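Local coordinates for protein putative enoyl-CoA hydratase/isomerase (Acinetobacter baumannii, PDB 3FDU) that probably acts on enoyl-CoA thioesters as a hydratase or isomerase of the crotonase superfamily, at residues A[13-18]-A[52-57]; A[132-137]-A[168-173]. The protein carries 4 engineered substitutions. One frame throughout, in Å; residues are numbered along the deposited sequence. Where two conformers were deposited one is given.

Interaction 1 closes before interaction 2 opens along the chain, and the two lie on opposite sides of its centre, their own centres 25 Å apart and their nearest atoms about 11 Å apart. Interaction 1 pairs strands 15-20 and 52-57 in the larger mixed sheet, joined through helix 31-46. Interaction 2 belongs to a second, smaller sheet, where strand 131-133 lies between strands 109-111 and 169-170. The larger sheet also holds strands 102-106 and 123-126, from which the chain passes directly into strands 109-111 and 131-133 of the smaller one. The contacts thus mark two separate sheets of one crotonase-type fold without touching each other.

Interaction 1: residues A[13-18]-A[52-57]; sequences GGVLTL and VVVLRG. Engineered in segment 52-57: Val-53 (natural residue Ile).
Strands 15-18 and 52-57 run parallel, their axes 4.7 Å apart at closest and inclined by 19°, with Val-15 level with Val-52 and Leu-18 with Leu-55. Five backbone hydrogen bonds pass from one strand to the other, beginning with Val-52 N to Gly-14 O (3.1 Å) and ending with Arg-56 N to Leu-18 O. The bond from Leu-18 N to Val-54 O is short, 2.7 Å, and nearly straight at 175°. On the face carrying Leu-16, Leu-18, Val-53 and Leu-55, Leu-18 has CG anti to its carbonyl carbon (chi1 -68°); its branch CD1 meets Val-53 CG1 at 4.1 Å. Val-53 is an engineered residue, isoleucine in the natural sequence. Leu-55 turns CD1 back across the pair to lie 4.0 Å from Leu-18 CB. Helix 31-46 covers this face, touching Leu-16, Leu-18 and Val-53. On the other face Val-15 CG1 approaches Val-54 CG2 at 4.2 Å, and helix 188-200 packs on Val-15 and Val-52. Further along, Thr-17 CG2 lies 3.7 Å from Arg-56 NE, a methyl set obliquely against the guanidinium. Arg-56 NH1 donates to Gly-57 O at 2.9 Å, close to the guanidinium plane, and the same group makes a cation-pi contact with Tyr-189. The strands and helix 31-46 form a beta-alpha-beta unit: main-chain bonds set its register, aliphatic branches fill the face under helix 31-46, and the arginine brings charge to the other face, held by a carbonyl and an aromatic ring.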
loop_
_atom_site.group_PDB
_atom_site.type_symbol
_atom_site.label_atom_id
_atom_site.label_comp_id
_atom_site.label_asym_id
_atom_site.label_seq_id
_atom_site.Cartn_x
_atom_site.Cartn_y
_atom_site.Cartn_z
ATOM N N GLY A 13 -7.065 18.008 -29.945
ATOM C CA GLY A 13 -7.893 16.804 -29.833
ATOM C C GLY A 13 -8.295 16.458 -28.394
ATOM O O GLY A 13 -8.316 15.270 -28.027
ATOM N N GLY A 14 -8.621 17.480 -27.594
ATOM C CA GLY A 14 -9.043 17.312 -26.192
ATOM C C GLY A 14 -7.895 17.048 -25.197
ATOM O O GLY A 14 -8.132 16.931 -23.978
ATOM N N VAL A 15 -6.667 16.948 -25.715
ATOM C CA VAL A 15 -5.475 16.779 -24.864
ATOM C C VAL A 15 -4.736 18.088 -24.567
ATOM O O VAL A 15 -4.200 18.746 -25.478
ATOM C CB VAL A 15 -4.455 15.795 -25.470
ATOM C CG1 VAL A 15 -3.291 15.654 -24.514
ATOM C CG2 VAL A 15 -5.091 14.395 -25.745
ATOM N N LEU A 16 -4.725 18.483 -23.307
ATOM C CA LEU A 16 -4.005 19.693 -22.914
ATOM C C LEU A 16 -2.616 19.291 -22.420
ATOM O O LEU A 16 -2.504 18.513 -21.460
ATOM C CB LEU A 16 -4.761 20.436 -21.819
ATOM C CG LEU A 16 -3.889 21.501 -21.128
ATOM C CD1 LEU A 16 -3.353 22.569 -22.093
ATOM C CD2 LEU A 16 -4.654 22.213 -19.951
ATOM N N THR A 17 -1.559 19.745 -23.093
ATOM C CA THR A 17 -0.200 19.386 -22.666
ATOM C C THR A 17 0.383 20.620 -22.024
ATOM O O THR A 17 0.437 21.696 -22.657
ATOM C CB THR A 17 0.729 18.878 -23.834
ATOM O OG1 THR A 17 0.144 17.741 -24.480
ATOM C CG2 THR A 17 2.149 18.457 -23.320
ATOM N N LEU A 18 0.754 20.497 -20.750
ATOM C CA LEU A 18 1.395 21.593 -20.020
ATOM C C LEU A 18 2.871 21.247 -19.866
ATOM O O LEU A 18 3.237 20.245 -19.248
ATOM C CB LEU A 18 0.752 21.814 -18.648
ATOM C CG LEU A 18 -0.697 22.365 -18.692
ATOM C CD1 LEU A 18 -1.330 22.433 -17.326
ATOM C CD2 LEU A 18 -0.664 23.751 -19.328
ATOM N N VAL A 52 -8.329 15.542 -21.179
ATOM C CA VAL A 52 -7.151 14.976 -20.432
ATOM C C VAL A 52 -6.020 15.995 -20.310
ATOM O O VAL A 52 -5.746 16.763 -21.239
ATOM C CB VAL A 52 -6.627 13.733 -21.103
ATOM C CG1 VAL A 52 -5.370 13.132 -20.355
ATOM C CG2 VAL A 52 -7.781 12.658 -21.284
ATOM N N VAL A 53 -5.381 16.042 -19.141
ATOM C CA VAL A 53 -4.220 16.889 -18.979
ATOM C C VAL A 53 -2.917 16.066 -18.890
ATOM O O VAL A 53 -2.827 15.039 -18.153
ATOM C CB VAL A 53 -4.346 17.819 -17.724
ATOM C CG1 VAL A 53 -3.092 18.751 -17.610
ATOM C CG2 VAL A 53 -5.644 18.663 -17.809
ATOM N N VAL A 54 -1.900 16.518 -19.610
ATOM C CA VAL A 54 -0.569 15.913 -19.488
ATOM C C VAL A 54 0.308 17.031 -18.999
ATOM O O VAL A 54 0.326 18.109 -19.607
ATOM C CB VAL A 54 -0.003 15.430 -20.840
ATOM C CG1 VAL A 54 1.478 14.984 -20.696
ATOM C CG2 VAL A 54 -0.844 14.237 -21.421
ATOM N N LEU A 55 1.046 16.771 -17.928
ATOM C CA LEU A 55 2.032 17.702 -17.364
ATOM C C LEU A 55 3.405 17.041 -17.434
ATOM O O LEU A 55 3.555 15.902 -16.997
ATOM C CB LEU A 55 1.693 17.967 -15.885
ATOM C CG LEU A 55 2.673 18.808 -15.052
ATOM C CD1 LEU A 55 2.684 20.210 -15.553
ATOM C CD2 LEU A 55 2.210 18.786 -13.583
ATOM N N ARG A 56 4.402 17.755 -17.971
ATOM C CA ARG A 56 5.741 17.229 -18.052
ATOM C C ARG A 56 6.705 18.378 -18.207
ATOM O O ARG A 56 6.290 19.528 -18.275
ATOM C CB ARG A 56 5.883 16.313 -19.266
ATOM C CG ARG A 56 5.443 16.982 -20.578
ATOM C CD ARG A 56 5.710 15.997 -21.714
ATOM N NE ARG A 56 5.221 16.408 -23.019
ATOM C CZ ARG A 56 5.856 17.242 -23.827
ATOM N NH1 ARG A 56 6.968 17.826 -23.416
ATOM N NH2 ARG A 56 5.361 17.513 -25.031
ATOM N N GLY A 57 7.990 18.084 -18.239
ATOM C CA GLY A 57 8.939 19.085 -18.722
ATOM C C GLY A 57 8.870 19.218 -20.251
ATOM O O GLY A 57 8.388 18.316 -20.956
#

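Interaction 2: residues A[132-137]-A[168-173]; sequences FQIPFV and KKFNAE
Phe-132 and Phe-170 form an antiparallel hydrogen-bonded pair: Phe-132 N donates to Phe-170 O, and Phe-170 N returns a bond to Phe-132 O, each 2.9 Å long. The return bond is the more bent, 149° at its hydrogen. From CB outward, the Phe-132 side chain follows the neighbouring segment toward its helix. CB sits over one face of the Phe-170 ring, displaced toward the rim, a CH-pi contact 3.5 Å from the centroid. CG, placed anti to the carbonyl carbon (chi1 -56°), still faces Phe-170 CE1. CD2 then passes the carbonyl oxygens of Phe-170 and Asn-171, and CE2 reaches Ala-172 CA at 3.8 Å, the alanine carbon lying at the ring edge; the side chain also packs on Leu-118 and Val-181. The two rings are near parallel, 16° apart, but slid so far that they barely overlap; most of their contact comes through Phe-132 CB. Val-115 of helix 113-116 and Ala-175 of helix 172-177 each touch both phenylalanines. Gln-133 and Lys-169 meet on the other side of the strands. Lys-169 bends at its last torsion, bringing NZ to Gln-133 OE1 at 2.9 Å from well above the amide plane, while Gln-133 NE2 donates to Ala-167 O, so both ends of the amide are engaged. Where the strands part, a water bridges them, accepting from Ile-134 N and donating to Lys-168 O at 2.6 Å. Asn-171 stands at the N-cap of helix 172-177, its OD1 accepting from Thr-174 N. A short, weakly bonded strand, outermost in this chain's small second sheet, thus leads through the N-cap into a helix, as part of this crotonase-type fold.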
loop_
_atom_site.group_PDB
_atom_site.type_symbol
_atom_site.label_atom_id
_atom_site.label_comp_id
_atom_site.label_asym_id
_atom_site.label_seq_id
_atom_site.Cartn_x
_atom_site.Cartn_y
_atom_site.Cartn_z
ATOM N N PHE A 132 15.063 10.646 -9.085
ATOM C CA PHE A 132 14.089 11.190 -8.134
ATOM C C PHE A 132 14.745 11.463 -6.768
ATOM O O PHE A 132 15.687 10.793 -6.374
ATOM C CB PHE A 132 12.952 10.199 -7.902
ATOM C CG PHE A 132 12.217 9.753 -9.158
ATOM C CD1 PHE A 132 11.071 10.423 -9.572
ATOM C CD2 PHE A 132 12.637 8.636 -9.878
ATOM C CE1 PHE A 132 10.365 10.006 -10.710
ATOM C CE2 PHE A 132 11.946 8.208 -11.035
ATOM C CZ PHE A 132 10.806 8.893 -11.459
ATOM N N GLN A 133 14.158 12.393 -6.004
ATOM C CA GLN A 133 14.605 12.594 -4.631
ATOM C C GLN A 133 13.545 13.357 -3.847
ATOM O O GLN A 133 12.860 14.221 -4.410
ATOM C CB GLN A 133 15.931 13.391 -4.613
ATOM C CG GLN A 133 16.548 13.518 -3.154
ATOM C CD GLN A 133 17.724 14.488 -3.192
ATOM O OE1 GLN A 133 17.841 15.267 -4.140
ATOM N NE2 GLN A 133 18.600 14.410 -2.210
ATOM N N ILE A 134 13.373 12.999 -2.558
ATOM C CA ILE A 134 12.585 13.795 -1.608
ATOM C C ILE A 134 13.557 14.336 -0.568
ATOM O O ILE A 134 13.851 13.683 0.433
ATOM C CB ILE A 134 11.536 12.916 -0.862
ATOM C CG1 ILE A 134 10.899 11.931 -1.855
ATOM C CG2 ILE A 134 10.404 13.793 -0.218
ATOM C CD1 ILE A 134 9.773 11.108 -1.242
ATOM N N PRO A 135 14.090 15.502 -0.813
ATOM C CA PRO A 135 15.190 16.037 0.008
ATOM C C PRO A 135 14.750 16.789 1.247
ATOM O O PRO A 135 15.629 17.340 1.964
ATOM C CB PRO A 135 15.879 17.027 -0.947
ATOM C CG PRO A 135 14.760 17.504 -1.835
ATOM C CD PRO A 135 13.802 16.337 -1.989
ATOM N N PHE A 136 13.439 16.811 1.543
ATOM C CA PHE A 136 12.920 17.651 2.649
ATOM C C PHE A 136 13.657 17.424 3.970
ATOM O O PHE A 136 14.047 18.377 4.646
ATOM C CB PHE A 136 11.370 17.479 2.861
ATOM C CG PHE A 136 10.547 17.636 1.564
ATOM C CD1 PHE A 136 10.752 18.709 0.708
ATOM C CD2 PHE A 136 9.563 16.704 1.229
ATOM C CE1 PHE A 136 10.001 18.833 -0.495
ATOM C CE2 PHE A 136 8.822 16.838 0.070
ATOM C CZ PHE A 136 9.049 17.885 -0.784
ATOM N N VAL A 137 13.842 16.183 4.385
ATOM C CA VAL A 137 14.555 15.988 5.673
ATOM C C VAL A 137 15.965 16.595 5.704
ATOM O O VAL A 137 16.381 17.214 6.713
ATOM C CB VAL A 137 14.546 14.506 6.126
ATOM C CG1 VAL A 137 15.543 14.303 7.317
ATOM C CG2 VAL A 137 13.088 14.127 6.582
ATOM N N LYS A 168 17.331 10.100 0.240
ATOM C CA LYS A 168 18.289 9.717 -0.820
ATOM C C LYS A 168 17.739 9.873 -2.254
ATOM O O LYS A 168 16.510 9.858 -2.494
ATOM C CB LYS A 168 18.732 8.274 -0.609
ATOM C CG LYS A 168 17.580 7.229 -0.765
ATOM C CD LYS A 168 18.107 5.884 -0.218
ATOM C CE LYS A 168 17.343 4.717 -0.728
ATOM N NZ LYS A 168 17.904 3.535 -0.000
ATOM N N LYS A 169 18.651 9.968 -3.224
ATOM C CA LYS A 169 18.258 9.912 -4.622
ATOM C C LYS A 169 17.951 8.451 -4.961
ATOM O O LYS A 169 18.421 7.488 -4.293
ATOM C CB LYS A 169 19.356 10.533 -5.551
ATOM C CG LYS A 169 19.471 12.051 -5.428
ATOM C CD LYS A 169 20.627 12.643 -6.203
ATOM C CE LYS A 169 20.632 14.187 -6.089
ATOM N NZ LYS A 169 19.320 14.816 -6.547
ATOM N N PHE A 170 17.082 8.263 -5.939
ATOM C CA PHE A 170 16.639 6.916 -6.325
ATOM C C PHE A 170 16.248 6.875 -7.802
ATOM O O PHE A 170 15.910 7.909 -8.388
ATOM C CB PHE A 170 15.550 6.335 -5.385
ATOM C CG PHE A 170 14.205 7.145 -5.339
ATOM C CD1 PHE A 170 13.105 6.781 -6.159
ATOM C CD2 PHE A 170 14.063 8.232 -4.454
ATOM C CE1 PHE A 170 11.869 7.499 -6.097
ATOM C CE2 PHE A 170 12.827 8.954 -4.376
ATOM C CZ PHE A 170 11.749 8.595 -5.238
ATOM N N ASN A 171 16.324 5.685 -8.427
ATOM C CA ASN A 171 16.233 5.647 -9.865
ATOM C C ASN A 171 14.820 5.250 -10.293
ATOM O O ASN A 171 13.899 5.158 -9.443
ATOM C CB ASN A 171 17.265 4.675 -10.461
ATOM C CG ASN A 171 17.112 3.253 -9.901
ATOM O OD1 ASN A 171 16.011 2.844 -9.512
ATOM N ND2 ASN A 171 18.209 2.503 -9.851
ATOM N N ALA A 172 14.611 5.076 -11.599
ATOM C CA ALA A 172 13.246 4.775 -12.063
ATOM C C ALA A 172 12.764 3.395 -11.596
ATOM O O ALA A 172 11.585 3.196 -11.326
ATOM C CB ALA A 172 13.133 4.924 -13.609
ATOM N N GLU A 173 13.664 2.427 -11.457
ATOM C CA GLU A 173 13.258 1.096 -11.008
ATOM C C GLU A 173 12.769 1.121 -9.566
ATOM O O GLU A 173 11.828 0.429 -9.207
ATOM C CB GLU A 173 14.416 0.100 -11.162
ATOM C CG GLU A 173 14.809 -0.215 -12.617
ATOM C CD GLU A 173 15.472 0.953 -13.389
ATOM O OE1 GLU A 173 16.091 1.881 -12.784
ATOM O OE2 GLU A 173 15.371 0.919 -14.643
HETATM O O HOH W 1 14.293 10.503 -1.238
#